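Local coordinates for flagellar regulatory protein C (Vibrio cholerae, PDB 4QHS) that probably uses ATP hydrolysis in its heptameric AAA+ domain to activate sigma-54-dependent transcription of flagellar genes, at residues A[40-54]-A[177-191]. Sequence-based numbering, arbitrary orientation.
Sequences NVMILGPSGSGKEVM and RLNVFPLTWPALCER
Strands 41-44 and 182-184 run parallel, their axes 4.6 Å apart at an angle of 19°, and are joined by three backbone hydrogen bonds, Leu183 N to Met42 O, Leu44 N to Leu183 O and Trp185 N to Leu44 O, each 2.9 Å. On the face carrying Leu183, the bent chain of Met54, from helix 51-61, brings CE to 3.7 Å from Leu183 CD1 and 3.6 Å from Trp185 CE3, while its sulfur makes an oblique Met-aromatic contact with the six-membered ring. With CG of Trp185 anti to its backbone N (chi1 -163°), the indole lies against the loop 45-50; there NE1 makes a weak, bent hydrogen bond to Ser49 O, which lies at the ring edge. The guanidinium of Arg191 sits with one face toward this indole and the other against Leu188, and it forms a salt bridge with Asp194. On the other face of the sheet, Leu44 CD1 lies 3.7 Å from Thr184 OG1 and also touches Pro182. Met42, folded at chi2 and chi3, places CE 3.6 Å from Leu178 CB and its CG beside the amide of Asn179. Just before the strand, Asn40 ND2 donates a nearly straight bond (172°) to Arg177 O; this oxygen lies in the amide plane of Asn40, whereas ND2 stands well above the carbonyl plane of Arg177. Lys51 reaches back, fully extended, so that NZ is gripped by Ile43 O and Gly45 O, and a hydrogen bond within the loop runs from Ser49 OG to Pro46 O. The sequence GPSGSGK after strand 41-44 is the Walker A P-loop, here nucleotide-free, and the pairing with edge strand 182-184 completes the 2-3-4-1-5 parallel sheet of the AAA+ fold.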
loop_
_atom_site.group_PDB
_atom_site.type_symbol
_atom_site.label_atom_id
_atom_site.label_comp_id
_atom_site.label_asym_id
_atom_site.label_seq_id
_atom_site.Cartn_x
_atom_site.Cartn_y
_atom_site.Cartn_z
ATOM N N ASN A 40 -32.950 28.094 11.025
ATOM C CA ASN A 40 -32.584 27.013 10.158
ATOM C C ASN A 40 -33.670 25.994 10.154
ATOM O O ASN A 40 -34.246 25.717 11.163
ATOM C CB ASN A 40 -31.326 26.337 10.622
ATOM C CG ASN A 40 -30.151 27.217 10.595
ATOM O OD1 ASN A 40 -30.001 28.062 9.753
ATOM N ND2 ASN A 40 -29.286 26.999 11.511
ATOM N N VAL A 41 -33.946 25.441 8.997
ATOM C CA VAL A 41 -35.015 24.459 8.846
ATOM C C VAL A 41 -34.498 23.164 8.229
ATOM O O VAL A 41 -33.907 23.175 7.137
ATOM C CB VAL A 41 -36.156 24.975 7.956
ATOM C CG1 VAL A 41 -37.207 23.892 7.825
ATOM C CG2 VAL A 41 -36.737 26.269 8.508
ATOM N N MET A 42 -34.713 22.064 8.931
ATOM C CA MET A 42 -34.353 20.741 8.436
ATOM C C MET A 42 -35.597 20.015 7.914
ATOM O O MET A 42 -36.549 19.812 8.657
ATOM C CB MET A 42 -33.694 19.913 9.539
ATOM C CG MET A 42 -33.312 18.506 9.097
ATOM S SD MET A 42 -31.982 18.466 7.880
ATOM C CE MET A 42 -30.724 19.322 8.827
ATOM N N ILE A 43 -35.592 19.635 6.642
ATOM C CA ILE A 43 -36.710 18.880 6.089
ATOM C C ILE A 43 -36.352 17.406 5.914
ATOM O O ILE A 43 -35.518 17.032 5.050
ATOM C CB ILE A 43 -37.170 19.440 4.732
ATOM C CG1 ILE A 43 -37.277 20.969 4.783
ATOM C CG2 ILE A 43 -38.495 18.797 4.327
ATOM C CD1 ILE A 43 -37.538 21.587 3.433
ATOM N N LEU A 44 -36.977 16.585 6.756
ATOM C CA LEU A 44 -36.766 15.141 6.789
ATOM C C LEU A 44 -37.789 14.435 5.899
ATOM O O LEU A 44 -38.770 15.043 5.458
ATOM C CB LEU A 44 -36.849 14.633 8.234
ATOM C CG LEU A 44 -35.913 15.394 9.182
ATOM C CD1 LEU A 44 -36.131 15.027 10.647
ATOM C CD2 LEU A 44 -34.467 15.162 8.783
ATOM N N GLY A 45 -37.564 13.155 5.636
ATOM C CA GLY A 45 -38.474 12.391 4.797
ATOM C C GLY A 45 -37.725 11.731 3.662
ATOM O O GLY A 45 -36.551 12.024 3.426
ATOM N N PRO A 46 -38.390 10.825 2.944
ATOM C CA PRO A 46 -37.656 10.158 1.863
ATOM C C PRO A 46 -37.263 11.124 0.744
ATOM O O PRO A 46 -37.866 12.186 0.599
ATOM C CB PRO A 46 -38.647 9.095 1.364
ATOM C CG PRO A 46 -40.011 9.567 1.850
ATOM C CD PRO A 46 -39.738 10.268 3.148
ATOM N N SER A 47 -36.231 10.771 -0.017
ATOM C CA SER A 47 -35.878 11.552 -1.187
ATOM C C SER A 47 -36.989 11.377 -2.206
ATOM O O SER A 47 -37.761 10.410 -2.134
ATOM C CB SER A 47 -34.539 11.111 -1.782
ATOM O OG SER A 47 -33.468 11.268 -0.866
ATOM N N GLY A 48 -37.064 12.309 -3.149
ATOM C CA GLY A 48 -38.041 12.236 -4.222
ATOM C C GLY A 48 -39.457 12.135 -3.694
ATOM O O GLY A 48 -40.271 11.395 -4.231
ATOM N N SER A 49 -39.727 12.873 -2.622
ATOM C CA SER A 49 -41.042 12.919 -2.013
ATOM C C SER A 49 -41.567 14.348 -2.019
ATOM O O SER A 49 -42.334 14.728 -1.151
ATOM C CB SER A 49 -40.994 12.376 -0.580
ATOM O OG SER A 49 -40.314 13.263 0.299
ATOM N N GLY A 50 -41.130 15.142 -2.994
ATOM C CA GLY A 50 -41.602 16.508 -3.156
ATOM C C GLY A 50 -41.033 17.564 -2.218
ATOM O O GLY A 50 -41.582 18.660 -2.132
ATOM N N LYS A 51 -39.934 17.251 -1.530
ATOM C CA LYS A 51 -39.320 18.176 -0.570
ATOM C C LYS A 51 -38.879 19.492 -1.173
ATOM O O LYS A 51 -38.863 20.525 -0.499
ATOM C CB LYS A 51 -38.089 17.552 0.078
ATOM C CG LYS A 51 -38.337 16.560 1.179
ATOM C CD LYS A 51 -37.009 16.243 1.845
ATOM C CE LYS A 51 -37.076 14.956 2.616
ATOM N NZ LYS A 51 -35.847 14.737 3.412
ATOM N N GLU A 52 -38.472 19.430 -2.436
ATOM C CA GLU A 52 -37.795 20.536 -3.095
ATOM C C GLU A 52 -38.647 21.800 -3.112
ATOM O O GLU A 52 -38.121 22.917 -3.090
ATOM C CB GLU A 52 -37.406 20.138 -4.523
ATOM C CG GLU A 52 -38.586 19.895 -5.477
ATOM C CD GLU A 52 -39.209 18.510 -5.344
ATOM O OE1 GLU A 52 -38.901 17.802 -4.364
ATOM O OE2 GLU A 52 -40.004 18.127 -6.231
ATOM N N VAL A 53 -39.965 21.623 -3.125
ATOM C CA VAL A 53 -40.868 22.753 -3.253
ATOM C C VAL A 53 -41.256 23.345 -1.898
ATOM O O VAL A 53 -41.503 24.547 -1.793
ATOM C CB VAL A 53 -42.148 22.361 -4.039
ATOM C CG1 VAL A 53 -41.784 21.890 -5.445
ATOM C CG2 VAL A 53 -42.954 21.300 -3.294
ATOM N N MET A 54 -41.304 22.502 -0.869
ATOM C CA MET A 54 -41.611 22.943 0.489
ATOM C C MET A 54 -40.609 24.000 0.953
ATOM O O MET A 54 -40.968 24.989 1.597
ATOM C CB MET A 54 -41.614 21.746 1.440
ATOM C CG MET A 54 -41.111 22.039 2.840
ATOM S SD MET A 54 -42.419 22.278 4.036
ATOM C CE MET A 54 -42.104 20.884 5.107
ATOM N N ARG A 177 -27.623 22.645 15.782
ATOM C CA ARG A 177 -27.829 23.873 15.061
ATOM C C ARG A 177 -28.761 23.751 13.877
ATOM O O ARG A 177 -29.516 24.624 13.599
ATOM C CB ARG A 177 -26.514 24.469 14.644
ATOM C CG ARG A 177 -26.005 25.436 15.614
ATOM C CD ARG A 177 -24.767 26.036 15.141
ATOM N NE ARG A 177 -24.324 27.082 16.034
ATOM C CZ ARG A 177 -24.604 28.365 15.880
ATOM N NH1 ARG A 177 -25.333 28.784 14.872
ATOM N NH2 ARG A 177 -24.144 29.228 16.747
ATOM N N LEU A 178 -28.709 22.650 13.188
ATOM C CA LEU A 178 -29.559 22.478 12.012
ATOM C C LEU A 178 -30.956 21.923 12.328
ATOM O O LEU A 178 -31.821 21.894 11.449
ATOM C CB LEU A 178 -28.877 21.554 11.003
ATOM C CG LEU A 178 -27.673 22.125 10.251
ATOM C CD1 LEU A 178 -26.994 21.022 9.460
ATOM C CD2 LEU A 178 -28.117 23.230 9.326
ATOM N N ASN A 179 -31.170 21.463 13.543
ATOM C CA ASN A 179 -32.428 20.858 13.916
ATOM C C ASN A 179 -33.219 21.580 15.006
ATOM O O ASN A 179 -33.813 20.963 15.841
ATOM C CB ASN A 179 -32.219 19.405 14.312
ATOM C CG ASN A 179 -32.229 18.478 13.136
ATOM O OD1 ASN A 179 -33.258 18.036 12.691
ATOM N ND2 ASN A 179 -31.071 18.190 12.624
ATOM N N VAL A 180 -33.220 22.892 14.974
ATOM C CA VAL A 180 -34.118 23.648 15.822
ATOM C C VAL A 180 -35.563 23.291 15.493
ATOM O O VAL A 180 -36.408 23.184 16.388
ATOM C CB VAL A 180 -33.920 25.161 15.658
ATOM C CG1 VAL A 180 -34.951 25.906 16.459
ATOM C CG2 VAL A 180 -32.543 25.545 16.134
ATOM N N PHE A 181 -35.833 23.126 14.212
ATOM C CA PHE A 181 -37.178 23.030 13.704
ATOM C C PHE A 181 -37.349 22.044 12.565
ATOM O O PHE A 181 -37.487 22.405 11.434
ATOM C CB PHE A 181 -37.650 24.410 13.280
ATOM C CG PHE A 181 -39.123 24.568 13.275
ATOM C CD1 PHE A 181 -39.792 24.824 14.424
ATOM C CD2 PHE A 181 -39.835 24.480 12.113
ATOM C CE1 PHE A 181 -41.117 24.966 14.421
ATOM C CE2 PHE A 181 -41.171 24.625 12.114
ATOM C CZ PHE A 181 -41.813 24.877 13.268
ATOM N N PRO A 182 -37.354 20.775 12.884
ATOM C CA PRO A 182 -37.467 19.759 11.862
ATOM C C PRO A 182 -38.880 19.538 11.410
ATOM O O PRO A 182 -39.790 19.572 12.190
ATOM C CB PRO A 182 -36.944 18.531 12.564
ATOM C CG PRO A 182 -36.985 18.834 13.912
ATOM C CD PRO A 182 -36.730 20.228 14.073
ATOM N N LEU A 183 -39.041 19.321 10.129
ATOM C CA LEU A 183 -40.306 19.007 9.547
ATOM C C LEU A 183 -40.180 17.720 8.783
ATOM O O LEU A 183 -39.427 17.614 7.853
ATOM C CB LEU A 183 -40.753 20.126 8.633
ATOM C CG LEU A 183 -40.913 21.477 9.309
ATOM C CD1 LEU A 183 -41.286 22.488 8.345
ATOM C CD2 LEU A 183 -41.971 21.361 10.317
ATOM N N THR A 184 -40.938 16.734 9.191
ATOM C CA THR A 184 -40.861 15.454 8.569
ATOM C C THR A 184 -41.964 15.268 7.539
ATOM O O THR A 184 -43.111 15.115 7.852
ATOM C CB THR A 184 -40.868 14.343 9.599
ATOM O OG1 THR A 184 -39.751 14.485 10.462
ATOM C CG2 THR A 184 -40.777 13.029 8.918
ATOM N N TRP A 185 -41.563 15.277 6.290
ATOM C CA TRP A 185 -42.441 15.171 5.162
ATOM C C TRP A 185 -42.667 13.712 4.806
ATOM O O TRP A 185 -41.872 13.122 4.119
ATOM C CB TRP A 185 -41.765 15.877 4.014
ATOM C CG TRP A 185 -42.620 16.204 2.952
ATOM C CD1 TRP A 185 -42.664 15.613 1.755
ATOM C CD2 TRP A 185 -43.601 17.218 2.939
ATOM N NE1 TRP A 185 -43.617 16.185 0.980
ATOM C CE2 TRP A 185 -44.219 17.176 1.695
ATOM C CE3 TRP A 185 -44.032 18.151 3.867
ATOM C CZ2 TRP A 185 -45.228 18.038 1.346
ATOM C CZ3 TRP A 185 -45.031 18.994 3.521
ATOM C CH2 TRP A 185 -45.617 18.942 2.276
ATOM N N PRO A 186 -43.755 13.129 5.275
ATOM C CA PRO A 186 -43.984 11.692 5.181
ATOM C C PRO A 186 -44.021 11.102 3.777
ATOM O O PRO A 186 -44.150 11.774 2.790
ATOM C CB PRO A 186 -45.349 11.550 5.814
ATOM C CG PRO A 186 -46.038 12.789 5.442
ATOM C CD PRO A 186 -45.024 13.857 5.213
ATOM N N ALA A 187 -43.895 9.796 3.719
ATOM C CA ALA A 187 -43.899 9.108 2.461
ATOM C C ALA A 187 -45.298 9.092 1.899
ATOM O O ALA A 187 -46.246 9.199 2.633
ATOM C CB ALA A 187 -43.396 7.736 2.638
ATOM N N LEU A 188 -45.407 8.971 0.591
ATOM C CA LEU A 188 -46.673 9.036 -0.102
ATOM C C LEU A 188 -47.760 8.131 0.450
ATOM O O LEU A 188 -48.892 8.514 0.526
ATOM C CB LEU A 188 -46.457 8.720 -1.562
ATOM C CG LEU A 188 -47.225 9.556 -2.552
ATOM C CD1 LEU A 188 -47.463 10.857 -1.923
ATOM C CD2 LEU A 188 -46.458 9.710 -3.821
ATOM N N CYS A 189 -47.418 6.918 0.814
ATOM C CA CYS A 189 -48.411 5.983 1.267
ATOM C C CYS A 189 -48.959 6.385 2.606
ATOM O O CYS A 189 -49.905 5.807 3.097
ATOM C CB CYS A 189 -47.825 4.592 1.362
ATOM S SG CYS A 189 -46.685 4.369 2.679
ATOM N N GLU A 190 -48.354 7.393 3.199
ATOM C CA GLU A 190 -48.767 7.847 4.504
ATOM C C GLU A 190 -49.563 9.113 4.355
ATOM O O GLU A 190 -49.919 9.744 5.322
ATOM C CB GLU A 190 -47.554 8.062 5.399
ATOM C CG GLU A 190 -46.781 6.799 5.632
ATOM C CD GLU A 190 -45.730 6.931 6.689
ATOM O OE1 GLU A 190 -45.903 7.743 7.597
ATOM O OE2 GLU A 190 -44.729 6.201 6.630
ATOM N N ARG A 191 -49.851 9.478 3.122
ATOM C CA ARG A 191 -50.695 10.617 2.877
ATOM C C ARG A 191 -51.460 10.433 1.595
ATOM O O ARG A 191 -51.415 11.241 0.706
ATOM C CB ARG A 191 -49.873 11.876 2.830
ATOM C CG ARG A 191 -48.602 11.757 2.077
ATOM C CD ARG A 191 -48.012 13.099 1.885
ATOM N NE ARG A 191 -46.762 13.032 1.172
ATOM C CZ ARG A 191 -46.443 13.823 0.168
ATOM N NH1 ARG A 191 -47.279 14.745 -0.245
ATOM N NH2 ARG A 191 -45.280 13.673 -0.427
HETATM O O HOH W 1 -27.254 28.602 13.288
#